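PDB 5A8U: polyhedrin from Orgyia pseudotsugata cypovirus 5, which forms the crystalline matrix of viral occlusion bodies, the polyhedra that protect virus particles outside the host until insect larvae ingest them. Local coordinates for residues L36-T39 / V43-Y46; Y46-T51 / G56-Q61; Q162-C167 / G172-V177; V228-A233 / L243-S248. All blocks are in the same frame, centred on the assembly; numbering follows the deposited sequence.

Interaction 1: L36-T39 / V43-Y46; sequences LKYT and VQVY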
loop_
_atom_site.group_PDB
_atom_site.type_symbol
_atom_site.label_atom_id
_atom_site.label_comp_id
_atom_site.label_asym_id
_atom_site.label_seq_id
_atom_site.Cartn_x
_atom_site.Cartn_y
_atom_site.Cartn_z
ATOM N N LEU A 36 4.594 -15.706 10.275
ATOM C CA LEU A 36 5.801 -16.290 9.689
ATOM C C LEU A 36 6.672 -16.874 10.778
ATOM O O LEU A 36 6.834 -16.256 11.823
ATOM C CB LEU A 36 6.580 -15.225 8.934
ATOM C CG LEU A 36 5.759 -14.653 7.775
ATOM C CD1 LEU A 36 6.369 -13.361 7.279
ATOM C CD2 LEU A 36 5.697 -15.677 6.642
ATOM N N LYS A 37 7.227 -18.060 10.536
ATOM C CA LYS A 37 7.990 -18.735 11.581
ATOM C C LYS A 37 9.450 -18.867 11.180
ATOM O O LYS A 37 9.747 -19.221 10.030
ATOM C CB LYS A 37 7.397 -20.119 11.839
ATOM C CG LYS A 37 5.880 -20.083 12.065
ATOM C CD LYS A 37 5.422 -21.390 12.694
ATOM C CE LYS A 37 5.969 -21.501 14.105
ATOM N NZ LYS A 37 5.464 -22.721 14.798
ATOM N N TYR A 38 10.340 -18.587 12.132
ATOM C CA TYR A 38 11.783 -18.564 11.897
ATOM C C TYR A 38 12.450 -19.599 12.785
ATOM O O TYR A 38 11.907 -19.972 13.817
ATOM C CB TYR A 38 12.371 -17.152 12.136
ATOM C CG TYR A 38 11.660 -16.145 11.265
ATOM C CD1 TYR A 38 10.465 -15.564 11.689
ATOM C CD2 TYR A 38 12.132 -15.828 9.999
ATOM C CE1 TYR A 38 9.776 -14.698 10.889
ATOM C CE2 TYR A 38 11.442 -14.953 9.181
ATOM C CZ TYR A 38 10.272 -14.390 9.639
ATOM O OH TYR A 38 9.583 -13.516 8.858
ATOM N N THR A 39 13.610 -20.075 12.355
ATOM C CA THR A 39 14.250 -21.198 13.034
ATOM C C THR A 39 14.829 -20.830 14.401
ATOM O O THR A 39 15.194 -21.712 15.166
ATOM C CB THR A 39 15.339 -21.837 12.155
ATOM O OG1 THR A 39 16.306 -20.846 11.802
ATOM C CG2 THR A 39 14.691 -22.395 10.888
ATOM N N VAL A 43 8.357 -15.356 15.807
ATOM C CA VAL A 43 7.222 -15.324 14.883
ATOM C C VAL A 43 6.968 -13.886 14.469
ATOM O O VAL A 43 7.003 -12.975 15.310
ATOM C CB VAL A 43 5.933 -16.009 15.446
ATOM C CG1 VAL A 43 6.137 -17.521 15.560
ATOM C CG2 VAL A 43 5.505 -15.407 16.785
ATOM N N GLN A 44 6.769 -13.675 13.169
ATOM C CA GLN A 44 6.441 -12.344 12.677
ATOM C C GLN A 44 4.999 -12.347 12.227
ATOM O O GLN A 44 4.593 -13.197 11.432
ATOM C CB GLN A 44 7.359 -11.918 11.523
ATOM C CG GLN A 44 7.129 -10.456 11.109
ATOM C CD GLN A 44 8.204 -9.923 10.171
ATOM O OE1 GLN A 44 8.438 -8.711 10.131
ATOM N NE2 GLN A 44 8.859 -10.814 9.411
ATOM N N VAL A 45 4.242 -11.374 12.726
ATOM C CA VAL A 45 2.800 -11.303 12.534
ATOM C C VAL A 45 2.431 -10.125 11.646
ATOM O O VAL A 45 2.918 -9.010 11.838
ATOM C CB VAL A 45 2.102 -11.095 13.889
ATOM C CG1 VAL A 45 0.564 -10.935 13.720
ATOM C CG2 VAL A 45 2.468 -12.254 14.852
ATOM N N TYR A 46 1.564 -10.386 10.679
ATOM C CA TYR A 46 0.892 -9.338 9.926
ATOM C C TYR A 46 -0.593 -9.622 9.999
ATOM O O TYR A 46 -1.026 -10.724 9.672
ATOM C CB TYR A 46 1.318 -9.377 8.454
ATOM C CG TYR A 46 2.766 -9.008 8.215
ATOM C CD1 TYR A 46 3.144 -7.674 8.069
ATOM C CD2 TYR A 46 3.748 -9.989 8.149
ATOM C CE1 TYR A 46 4.482 -7.335 7.852
ATOM C CE2 TYR A 46 5.068 -9.664 7.934
ATOM C CZ TYR A 46 5.429 -8.338 7.804
ATOM O OH TYR A 46 6.748 -8.005 7.577
#

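Interaction 2: Y46-T51 / G56-Q61; sequences YNWQGT and GSLNRQ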
loop_
_atom_site.group_PDB
_atom_site.type_symbol
_atom_site.label_atom_id
_atom_site.label_comp_id
_atom_site.label_asym_id
_atom_site.label_seq_id
_atom_site.Cartn_x
_atom_site.Cartn_y
_atom_site.Cartn_z
ATOM N N TYR A 46 1.564 -10.386 10.679
ATOM C CA TYR A 46 0.892 -9.338 9.926
ATOM C C TYR A 46 -0.593 -9.622 9.999
ATOM O O TYR A 46 -1.026 -10.724 9.672
ATOM C CB TYR A 46 1.318 -9.377 8.454
ATOM C CG TYR A 46 2.766 -9.008 8.215
ATOM C CD1 TYR A 46 3.144 -7.674 8.069
ATOM C CD2 TYR A 46 3.748 -9.989 8.149
ATOM C CE1 TYR A 46 4.482 -7.335 7.852
ATOM C CE2 TYR A 46 5.068 -9.664 7.934
ATOM C CZ TYR A 46 5.429 -8.338 7.804
ATOM O OH TYR A 46 6.748 -8.005 7.577
ATOM N N ASN A 47 -1.366 -8.630 10.439
ATOM C CA ASN A 47 -2.811 -8.748 10.606
ATOM C C ASN A 47 -3.553 -7.651 9.834
ATOM O O ASN A 47 -3.389 -6.467 10.109
ATOM C CB ASN A 47 -3.176 -8.746 12.104
ATOM C CG ASN A 47 -4.671 -8.567 12.355
ATOM O OD1 ASN A 47 -5.094 -7.551 12.894
ATOM N ND2 ASN A 47 -5.474 -9.547 11.941
ATOM N N TRP A 48 -4.326 -8.067 8.836
ATOM C CA TRP A 48 -5.189 -7.169 8.055
ATOM C C TRP A 48 -6.652 -7.288 8.509
ATOM O O TRP A 48 -7.104 -8.369 8.877
ATOM C CB TRP A 48 -5.130 -7.536 6.575
ATOM C CG TRP A 48 -3.820 -7.353 5.860
ATOM C CD1 TRP A 48 -3.473 -6.320 5.032
ATOM C CD2 TRP A 48 -2.723 -8.277 5.828
ATOM N NE1 TRP A 48 -2.214 -6.533 4.510
ATOM C CE2 TRP A 48 -1.732 -7.723 4.993
ATOM C CE3 TRP A 48 -2.473 -9.506 6.446
ATOM C CZ2 TRP A 48 -0.514 -8.365 4.756
ATOM C CZ3 TRP A 48 -1.264 -10.143 6.204
ATOM C CH2 TRP A 48 -0.302 -9.573 5.367
ATOM N N GLN A 49 -7.398 -6.182 8.464
ATOM C CA GLN A 49 -8.817 -6.209 8.788
ATOM C C GLN A 49 -9.583 -5.548 7.651
ATOM O O GLN A 49 -9.024 -4.748 6.902
ATOM C CB GLN A 49 -9.101 -5.416 10.067
ATOM C CG GLN A 49 -8.333 -5.850 11.285
ATOM C CD GLN A 49 -8.637 -4.973 12.484
ATOM O OE1 GLN A 49 -9.799 -4.854 12.903
ATOM N NE2 GLN A 49 -7.597 -4.339 13.037
ATOM N N GLY A 50 -10.862 -5.875 7.521
ATOM C CA GLY A 50 -11.696 -5.241 6.510
ATOM C C GLY A 50 -13.145 -5.625 6.742
ATOM O O GLY A 50 -13.442 -6.386 7.645
ATOM N N THR A 51 -14.047 -5.090 5.930
ATOM C CA THR A 51 -15.462 -5.360 6.106
ATOM C C THR A 51 -15.988 -6.291 5.016
ATOM O O THR A 51 -16.630 -7.281 5.323
ATOM C CB THR A 51 -16.251 -4.058 6.092
ATOM O OG1 THR A 51 -15.776 -3.236 5.012
ATOM C CG2 THR A 51 -16.062 -3.328 7.412
ATOM N N GLY A 56 -4.159 -8.433 0.049
ATOM C CA GLY A 56 -2.855 -7.937 0.428
ATOM C C GLY A 56 -1.777 -8.850 -0.113
ATOM O O GLY A 56 -2.069 -9.814 -0.831
ATOM N N SER A 57 -0.536 -8.529 0.229
ATOM C CA SER A 57 0.603 -9.271 -0.269
ATOM C C SER A 57 1.808 -9.007 0.623
ATOM O O SER A 57 1.831 -8.037 1.378
ATOM C CB SER A 57 0.924 -8.864 -1.721
ATOM O OG SER A 57 1.525 -7.569 -1.791
ATOM N N LEU A 58 2.810 -9.870 0.531
ATOM C CA LEU A 58 4.080 -9.602 1.187
ATOM C C LEU A 58 5.194 -9.968 0.222
ATOM O O LEU A 58 5.246 -11.105 -0.258
ATOM C CB LEU A 58 4.238 -10.443 2.453
ATOM C CG LEU A 58 3.245 -10.191 3.581
ATOM C CD1 LEU A 58 3.401 -11.287 4.627
ATOM C CD2 LEU A 58 3.469 -8.807 4.192
ATOM N N ASN A 59 6.080 -9.024 -0.080
ATOM C CA ASN A 59 7.260 -9.385 -0.862
ATOM C C ASN A 59 8.412 -9.863 0.030
ATOM O O ASN A 59 8.259 -9.956 1.263
ATOM C CB ASN A 59 7.685 -8.259 -1.815
ATOM C CG ASN A 59 8.109 -6.998 -1.094
ATOM O OD1 ASN A 59 8.252 -6.977 0.141
ATOM N ND2 ASN A 59 8.341 -5.934 -1.867
ATOM N N ARG A 60 9.564 -10.195 -0.560
ATOM C CA ARG A 60 10.620 -10.790 0.271
ATOM C C ARG A 60 11.091 -9.844 1.371
ATOM O O ARG A 60 11.443 -10.290 2.474
ATOM C CB ARG A 60 11.824 -11.296 -0.558
ATOM C CG ARG A 60 11.652 -12.708 -1.153
ATOM C CD ARG A 60 11.137 -13.784 -0.144
ATOM N NE ARG A 60 12.150 -14.330 0.771
ATOM C CZ ARG A 60 11.922 -15.363 1.587
ATOM N NH1 ARG A 60 10.731 -15.957 1.582
ATOM N NH2 ARG A 60 12.875 -15.826 2.396
ATOM N N GLN A 61 11.053 -8.543 1.108
ATOM C CA GLN A 61 11.492 -7.581 2.121
ATOM C C GLN A 61 10.675 -7.680 3.410
ATOM O O GLN A 61 11.197 -7.426 4.491
ATOM C CB GLN A 61 11.432 -6.148 1.584
ATOM C CG GLN A 61 12.605 -5.794 0.674
ATOM C CD GLN A 61 12.348 -6.067 -0.800
ATOM O OE1 GLN A 61 11.478 -6.866 -1.140
ATOM N NE2 GLN A 61 13.137 -5.432 -1.679
#

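Interaction 3: Q162-C167 / G172-V177; sequences QPLYFC and GKSYYV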
loop_
_atom_site.group_PDB
_atom_site.type_symbol
_atom_site.label_atom_id
_atom_site.label_comp_id
_atom_site.label_asym_id
_atom_site.label_seq_id
_atom_site.Cartn_x
_atom_site.Cartn_y
_atom_site.Cartn_z
ATOM N N GLN A 162 -7.910 -25.740 8.213
ATOM C CA GLN A 162 -8.443 -26.436 9.364
ATOM C C GLN A 162 -9.379 -25.517 10.123
ATOM O O GLN A 162 -9.049 -24.367 10.386
ATOM C CB GLN A 162 -7.300 -26.887 10.279
ATOM C CG GLN A 162 -6.289 -27.790 9.600
ATOM C CD GLN A 162 -5.201 -28.221 10.552
ATOM O OE1 GLN A 162 -5.484 -28.613 11.676
ATOM N NE2 GLN A 162 -3.955 -28.139 10.119
ATOM N N PRO A 163 -10.552 -26.030 10.506
ATOM C CA PRO A 163 -11.507 -25.184 11.225
ATOM C C PRO A 163 -11.035 -24.905 12.649
ATOM O O PRO A 163 -10.555 -25.801 13.345
ATOM C CB PRO A 163 -12.784 -26.033 11.249
ATOM C CG PRO A 163 -12.556 -27.149 10.282
ATOM C CD PRO A 163 -11.083 -27.385 10.268
ATOM N N LEU A 164 -11.132 -23.651 13.058
ATOM C CA LEU A 164 -10.770 -23.257 14.412
ATOM C C LEU A 164 -12.033 -22.750 15.103
ATOM O O LEU A 164 -12.658 -21.779 14.663
ATOM C CB LEU A 164 -9.672 -22.178 14.405
ATOM C CG LEU A 164 -8.400 -22.470 13.593
ATOM C CD1 LEU A 164 -7.378 -21.312 13.703
ATOM C CD2 LEU A 164 -7.758 -23.780 14.001
ATOM N N TYR A 165 -12.399 -23.412 16.193
ATOM C CA TYR A 165 -13.626 -23.102 16.912
ATOM C C TYR A 165 -13.401 -22.186 18.108
ATOM O O TYR A 165 -12.341 -22.201 18.728
ATOM C CB TYR A 165 -14.313 -24.397 17.370
ATOM C CG TYR A 165 -15.005 -25.108 16.240
ATOM C CD1 TYR A 165 -14.315 -25.972 15.413
ATOM C CD2 TYR A 165 -16.348 -24.872 15.967
ATOM C CE1 TYR A 165 -14.944 -26.609 14.354
ATOM C CE2 TYR A 165 -16.981 -25.498 14.912
ATOM C CZ TYR A 165 -16.276 -26.367 14.113
ATOM O OH TYR A 165 -16.907 -27.001 13.064
ATOM N N PHE A 166 -14.412 -21.387 18.424
ATOM C CA PHE A 166 -14.407 -20.565 19.630
ATOM C C PHE A 166 -15.754 -20.850 20.263
ATOM O O PHE A 166 -16.790 -20.568 19.672
ATOM C CB PHE A 166 -14.241 -19.077 19.278
ATOM C CG PHE A 166 -13.976 -18.188 20.467
ATOM C CD1 PHE A 166 -15.007 -17.823 21.324
ATOM C CD2 PHE A 166 -12.701 -17.690 20.717
ATOM C CE1 PHE A 166 -14.768 -16.997 22.418
ATOM C CE2 PHE A 166 -12.458 -16.861 21.810
ATOM C CZ PHE A 166 -13.492 -16.520 22.662
ATOM N N CYS A 167 -15.738 -21.459 21.449
ATOM C CA CYS A 167 -16.956 -21.977 22.055
ATOM C C CYS A 167 -17.656 -22.941 21.099
ATOM O O CYS A 167 -17.064 -23.924 20.641
ATOM C CB CYS A 167 -17.897 -20.836 22.450
ATOM S SG CYS A 167 -17.304 -19.816 23.824
ATOM N N GLY A 172 -12.887 -19.328 12.678
ATOM C CA GLY A 172 -12.011 -19.084 11.559
ATOM C C GLY A 172 -11.428 -20.381 11.057
ATOM O O GLY A 172 -11.827 -21.467 11.485
ATOM N N LYS A 173 -10.489 -20.268 10.125
ATOM C CA LYS A 173 -9.789 -21.429 9.604
ATOM C C LYS A 173 -8.319 -21.099 9.474
ATOM O O LYS A 173 -7.942 -19.938 9.276
ATOM C CB LYS A 173 -10.341 -21.852 8.240
ATOM C CG LYS A 173 -11.828 -22.181 8.236
ATOM C CD LYS A 173 -12.126 -22.912 6.928
ATOM C CE LYS A 173 -13.568 -23.246 6.708
ATOM N NZ LYS A 173 -13.598 -24.223 5.554
ATOM N N SER A 174 -7.489 -22.125 9.587
ATOM C CA SER A 174 -6.050 -21.922 9.546
ATOM C C SER A 174 -5.405 -22.878 8.566
ATOM O O SER A 174 -5.806 -24.045 8.453
ATOM C CB SER A 174 -5.457 -22.147 10.952
ATOM O OG SER A 174 -4.046 -22.157 10.906
ATOM N N TYR A 175 -4.387 -22.392 7.863
ATOM C CA TYR A 175 -3.617 -23.241 6.972
ATOM C C TYR A 175 -2.142 -23.153 7.363
ATOM O O TYR A 175 -1.551 -22.056 7.391
ATOM C CB TYR A 175 -3.833 -22.824 5.508
ATOM C CG TYR A 175 -3.003 -23.620 4.532
ATOM C CD1 TYR A 175 -3.042 -25.007 4.543
ATOM C CD2 TYR A 175 -2.192 -22.988 3.591
ATOM C CE1 TYR A 175 -2.285 -25.761 3.649
ATOM C CE2 TYR A 175 -1.425 -23.732 2.684
ATOM C CZ TYR A 175 -1.471 -25.123 2.732
ATOM O OH TYR A 175 -0.722 -25.877 1.852
ATOM N N TYR A 176 -1.548 -24.303 7.671
ATOM C CA TYR A 176 -0.133 -24.342 8.029
ATOM C C TYR A 176 0.663 -24.912 6.871
ATOM O O TYR A 176 0.304 -25.952 6.303
ATOM C CB TYR A 176 0.092 -25.202 9.293
ATOM C CG TYR A 176 1.551 -25.369 9.649
ATOM C CD1 TYR A 176 2.203 -24.419 10.436
ATOM C CD2 TYR A 176 2.274 -26.468 9.205
ATOM C CE1 TYR A 176 3.537 -24.560 10.766
ATOM C CE2 TYR A 176 3.617 -26.621 9.532
ATOM C CZ TYR A 176 4.237 -25.665 10.317
ATOM O OH TYR A 176 5.565 -25.806 10.636
ATOM N N VAL A 177 1.743 -24.235 6.500
ATOM C CA VAL A 177 2.559 -24.767 5.410
ATOM C C VAL A 177 4.048 -24.512 5.580
ATOM O O VAL A 177 4.487 -23.436 5.993
ATOM C CB VAL A 177 2.081 -24.279 4.024
ATOM C CG1 VAL A 177 2.376 -22.789 3.861
ATOM C CG2 VAL A 177 2.749 -25.088 2.904
#

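Interaction 4: V228-A233 / L243-S248; sequences VNEKVA and LVYQNS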
loop_
_atom_site.group_PDB
_atom_site.type_symbol
_atom_site.label_atom_id
_atom_site.label_comp_id
_atom_site.label_asym_id
_atom_site.label_seq_id
_atom_site.Cartn_x
_atom_site.Cartn_y
_atom_site.Cartn_z
ATOM N N VAL A 228 9.358 -12.769 20.245
ATOM C CA VAL A 228 10.447 -13.702 20.536
ATOM C C VAL A 228 10.038 -15.180 20.376
ATOM O O VAL A 228 10.830 -16.010 19.924
ATOM C CB VAL A 228 11.040 -13.441 21.947
ATOM C CG1 VAL A 228 10.009 -13.748 23.030
ATOM C CG2 VAL A 228 12.327 -14.255 22.143
ATOM N N ASN A 229 8.806 -15.503 20.746
ATOM C CA ASN A 229 8.276 -16.833 20.475
ATOM C C ASN A 229 6.771 -16.840 20.378
ATOM O O ASN A 229 6.111 -15.836 20.681
ATOM C CB ASN A 229 8.799 -17.902 21.455
ATOM C CG ASN A 229 8.297 -17.737 22.882
ATOM O OD1 ASN A 229 7.318 -17.045 23.155
ATOM N ND2 ASN A 229 8.950 -18.438 23.805
ATOM N N GLU A 230 6.236 -17.975 19.945
ATOM C CA GLU A 230 4.803 -18.122 19.778
ATOM C C GLU A 230 4.068 -17.954 21.107
ATOM O O GLU A 230 2.976 -17.399 21.149
ATOM C CB GLU A 230 4.521 -19.495 19.153
ATOM C CG GLU A 230 3.090 -19.978 19.233
ATOM C CD GLU A 230 2.939 -21.309 18.524
ATOM O OE1 GLU A 230 3.157 -22.361 19.163
ATOM O OE2 GLU A 230 2.666 -21.283 17.311
ATOM N N LYS A 231 4.663 -18.443 22.197
ATOM C CA LYS A 231 4.023 -18.359 23.505
ATOM C C LYS A 231 3.692 -16.912 23.859
ATOM O O LYS A 231 2.559 -16.584 24.237
ATOM C CB LYS A 231 4.952 -18.994 24.545
ATOM C CG LYS A 231 4.404 -19.016 25.966
ATOM C CD LYS A 231 4.745 -17.751 26.717
ATOM C CE LYS A 231 4.465 -17.936 28.210
ATOM N NZ LYS A 231 4.437 -16.621 28.894
ATOM N N VAL A 232 4.675 -16.036 23.703
ATOM C CA VAL A 232 4.475 -14.627 23.993
ATOM C C VAL A 232 3.479 -13.965 23.021
ATOM O O VAL A 232 2.629 -13.177 23.415
ATOM C CB VAL A 232 5.826 -13.872 24.003
ATOM C CG1 VAL A 232 5.590 -12.377 24.174
ATOM C CG2 VAL A 232 6.720 -14.438 25.118
ATOM N N ALA A 233 3.590 -14.287 21.740
ATOM C CA ALA A 233 2.648 -13.774 20.756
ATOM C C ALA A 233 1.204 -14.110 21.126
ATOM O O ALA A 233 0.322 -13.262 21.027
ATOM C CB ALA A 233 2.967 -14.347 19.380
ATOM N N LEU A 243 -8.525 -13.384 18.646
ATOM C CA LEU A 243 -8.157 -13.960 17.361
ATOM C C LEU A 243 -7.762 -15.417 17.573
ATOM O O LEU A 243 -6.844 -15.705 18.337
ATOM C CB LEU A 243 -6.972 -13.191 16.765
ATOM C CG LEU A 243 -7.277 -11.786 16.239
ATOM C CD1 LEU A 243 -6.002 -11.018 15.951
ATOM C CD2 LEU A 243 -8.118 -11.900 14.981
ATOM N N VAL A 244 -8.442 -16.344 16.907
ATOM C CA VAL A 244 -8.049 -17.742 17.018
ATOM C C VAL A 244 -6.738 -17.993 16.303
ATOM O O VAL A 244 -6.367 -17.286 15.361
ATOM C CB VAL A 244 -9.125 -18.733 16.514
ATOM C CG1 VAL A 244 -10.270 -18.833 17.532
ATOM C CG2 VAL A 244 -9.615 -18.339 15.123
ATOM N N TYR A 245 -6.035 -19.012 16.763
ATOM C CA TYR A 245 -4.670 -19.257 16.339
ATOM C C TYR A 245 -4.388 -20.712 16.662
ATOM O O TYR A 245 -4.766 -21.201 17.723
ATOM C CB TYR A 245 -3.743 -18.351 17.161
ATOM C CG TYR A 245 -2.269 -18.525 16.912
ATOM C CD1 TYR A 245 -1.539 -19.508 17.569
ATOM C CD2 TYR A 245 -1.593 -17.685 16.029
ATOM C CE1 TYR A 245 -0.184 -19.667 17.342
ATOM C CE2 TYR A 245 -0.226 -17.835 15.803
ATOM C CZ TYR A 245 0.463 -18.830 16.466
ATOM O OH TYR A 245 1.804 -18.989 16.244
ATOM N N GLN A 246 -3.718 -21.412 15.760
ATOM C CA GLN A 246 -3.372 -22.797 16.040
ATOM C C GLN A 246 -1.903 -22.888 16.449
ATOM O O GLN A 246 -1.008 -22.462 15.711
ATOM C CB GLN A 246 -3.643 -23.685 14.823
ATOM C CG GLN A 246 -3.401 -25.161 15.109
ATOM C CD GLN A 246 -3.539 -26.006 13.863
ATOM O OE1 GLN A 246 -2.624 -26.070 13.041
ATOM N NE2 GLN A 246 -4.699 -26.639 13.700
ATOM N N ASN A 247 -1.636 -23.423 17.639
ATOM C CA ASN A 247 -0.242 -23.445 18.072
ATOM C C ASN A 247 0.590 -24.590 17.479
ATOM O O ASN A 247 0.077 -25.409 16.708
ATOM C CB ASN A 247 -0.127 -23.375 19.600
ATOM C CG ASN A 247 -0.516 -24.682 20.303
ATOM O OD1 ASN A 247 -0.666 -25.737 19.686
ATOM N ND2 ASN A 247 -0.655 -24.606 21.616
ATOM N N SER A 248 1.871 -24.626 17.846
ATOM C CA SER A 248 2.845 -25.573 17.301
ATOM C C SER A 248 2.520 -27.036 17.566
ATOM O O SER A 248 3.154 -27.928 16.995
ATOM C CB SER A 248 4.242 -25.253 17.853
ATOM O OG SER A 248 4.705 -24.031 17.317
#

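Interaction 1: L36-T39 / V43-Y46
Leu36 and Gln44 face each other as a hydrogen-bonded pair in the antiparallel beta hairpin of strands 30-37 and 43-50. Leu36 N donates to Gln44 O at 2.8 Å, and Gln44 N returns a bond to Leu36 O at 2.9 Å. The two side chains rise side by side from the same face of the sheet. Of the two Leu36 methyls, CD1 meets the edge of the Tyr46 ring near its plane, 4.0 Å from Tyr46 CE2. Gln44 stands with CG anti to the backbone N (chi1 -173°) and its chain extended. This carries the amide up to the hydroxyl of Tyr38. Gln44 NE2 donates to Tyr38 OH at 2.9 Å, with the oxygen close to the amide plane, but the bond is bent (134° at the hydrogen). Lower down, Gln44 CB sits at the ring edge, 3.7 Å from Tyr38 CE1. Val43 is on the other face, across from Lys37. Its CA makes a C-H...O contact with Leu36 O at 3.2 Å. Further partners complete the polar site. Tyr38 OH bonds to Met63 O and Gln44 NE2 to Lys64 O, while Gln44 OE1 accepts from Asn67 and Asn70. The buried amide is thus bonded at both its nitrogen and its oxygen, which fixes its rotation and ties the hairpin to the segment 63-70.

Interaction 2: Y46-T51 / G56-Q61
Leu58 reaches across to Tyr46 and Trp48, and the two strands meet through side chains, with no backbone pairing between them. The clearest interaction is a CH-pi contact. Leu58 CD2 stands over the centre of the Tyr46 ring, 3.9 Å from the centroid and only 2° off the ring normal. The methyl group therefore approaches the ring carbons almost evenly. Apolar contacts flank it. The other methyl, Leu58 CD1, lies 3.8 Å from Tyr46 CD2. Leu58 CG meets the indole of Trp48 at its edge, near the ring plane, 4.0 Å from Trp48 CH2. Leu58 is thus shared between the face of one ring and the edge of another. A third group of contacts is between indole and backbone. Trp48 NE1 comes to 4.4 Å from Gly56 CA, where no side chain intervenes, and Trp48 CZ2 is 4.1 Å from Ser57 O. Phe192 makes an edge-to-face ring contact with Trp48, and Tyr46 OH is held by Leu62 O. Just beyond the strand, Asn59 at the helix N-cap position bonds through ND2 to Thr222 O of the second subunit. Strands 46-50 and 56-58 run nearly antiparallel (169°), but their axes are 9.7 Å apart. That spacing, bridged by Leu58 and the two aromatic rings, is characteristic of facing sheets in a beta sandwich, the core fold of polyhedrins.

Interaction 3: Q162-C167 / G172-V177
The flat groups that meet here are the peptide units of Gln162 to Leu164 and Gly172 to Ser174, set edge to edge in an antiparallel beta hairpin. Gln162, Leu164 and Ser174 put their side chains on one face of this ribbon. Pro163 and Lys173 put theirs on the other. At the edges four backbone bonds close the ladder. Gln162 N donates to Ser174 O at 2.7 Å, and Ser174 N donates back to Gln162 O at 2.8 Å. Leu164 N bonds to Gly172 O at 2.8 Å, while the return bond from Gly172 N to Leu164 O is longer, 3.2 Å. Between the two hydrogen-bonded pairs, Lys173 CA makes a C-H...O contact with Gln162 O at 3.1 Å. Lys173 CB and CG pass beside the same carbonyl before the extended chain leads off to Asn158. Strand 162-166 crosses its partner at 139°, so the hairpin is markedly twisted. Strand 162-166 is an outermost strand of the six-stranded sheet within this chain, and strand 109-115 flanks the other side of 169-178. With OG anti to the backbone N (chi1 171°), Ser174 bonds through its hydroxyl to Gln111 OE1 there. At the far end of strand 162-166, Phe166 makes a cation-pi contact with Arg146 of the third subunit. Ser174 CB is packed tightly against Leu164 CD1, at 3.5 Å.

Interaction 4: V228-A233 / L243-S248
Glu230 is gripped by Tyr245 and Ser248 through three hydrogen bonds to its carboxylate. Glu230 OE2 accepts from Tyr245 OH at 2.7 Å through its anti lone pair. Glu230 OE1 takes two bonds from one residue. Ser248 N reaches it on the syn side at 2.9 Å, somewhat out of the carboxylate plane. Ser248 OG comes from above that plane, also at 2.9 Å. Both oxygens are therefore engaged, and the rotation of the group is fixed. The carboxylate and the tyrosine ring are nearly perpendicular (88°), and Glu230 CD lies in the ring plane at its edge. The glutamate gets there with CG anti to the backbone N (chi1 165°) and an extended chain, which points it away from the helix to the loop. Glu230 opens helix 230-241, so the positive end of the helix dipole may favour its charged form. Lys37 lies close by and makes a weak hydrogen bond to Ser248 OG. Asn229 is the N-cap. Its OD1 accepts from Val232 N at 2.9 Å in an almost straight bond (168°). Packing is lighter. Glu230 CG lies 3.8 Å from Tyr245 CE1, and Asn247 CB is 3.5 Å from Glu230 OE1. The contact ties the start of helix 230-241 to the loop that follows its end. Tyr245 touches Val234 and meets the Phe238 ring on that helix, and also touches Val35 of strand 30-37 and Gln111 and Ile113 of strand 109-115.

How the interactions relate
Interaction 2 begins at Tyr46, where interaction 1 ends; interactions 3 and 4 follow later in the chain. Interactions 1 and 2 share strand 43-50, with centres about 13 Å apart. Interaction 1 pairs strands within the six-stranded sheet, and interaction 2 joins that sheet to the three-stranded one. Interaction 3 closes a hairpin at the outer strand 162-166 of the larger sheet, centre to centre about 18 Å from interaction 1. The centre of interaction 4 lies about 10 Å from that of interaction 1 and 13 Å from that of interaction 3, and it touches both. Val43 packs on Ala233, and Gln162 OE1 probably bonds to Gln246 NE2. Interaction 4 thus bridges distant strands of one sheet.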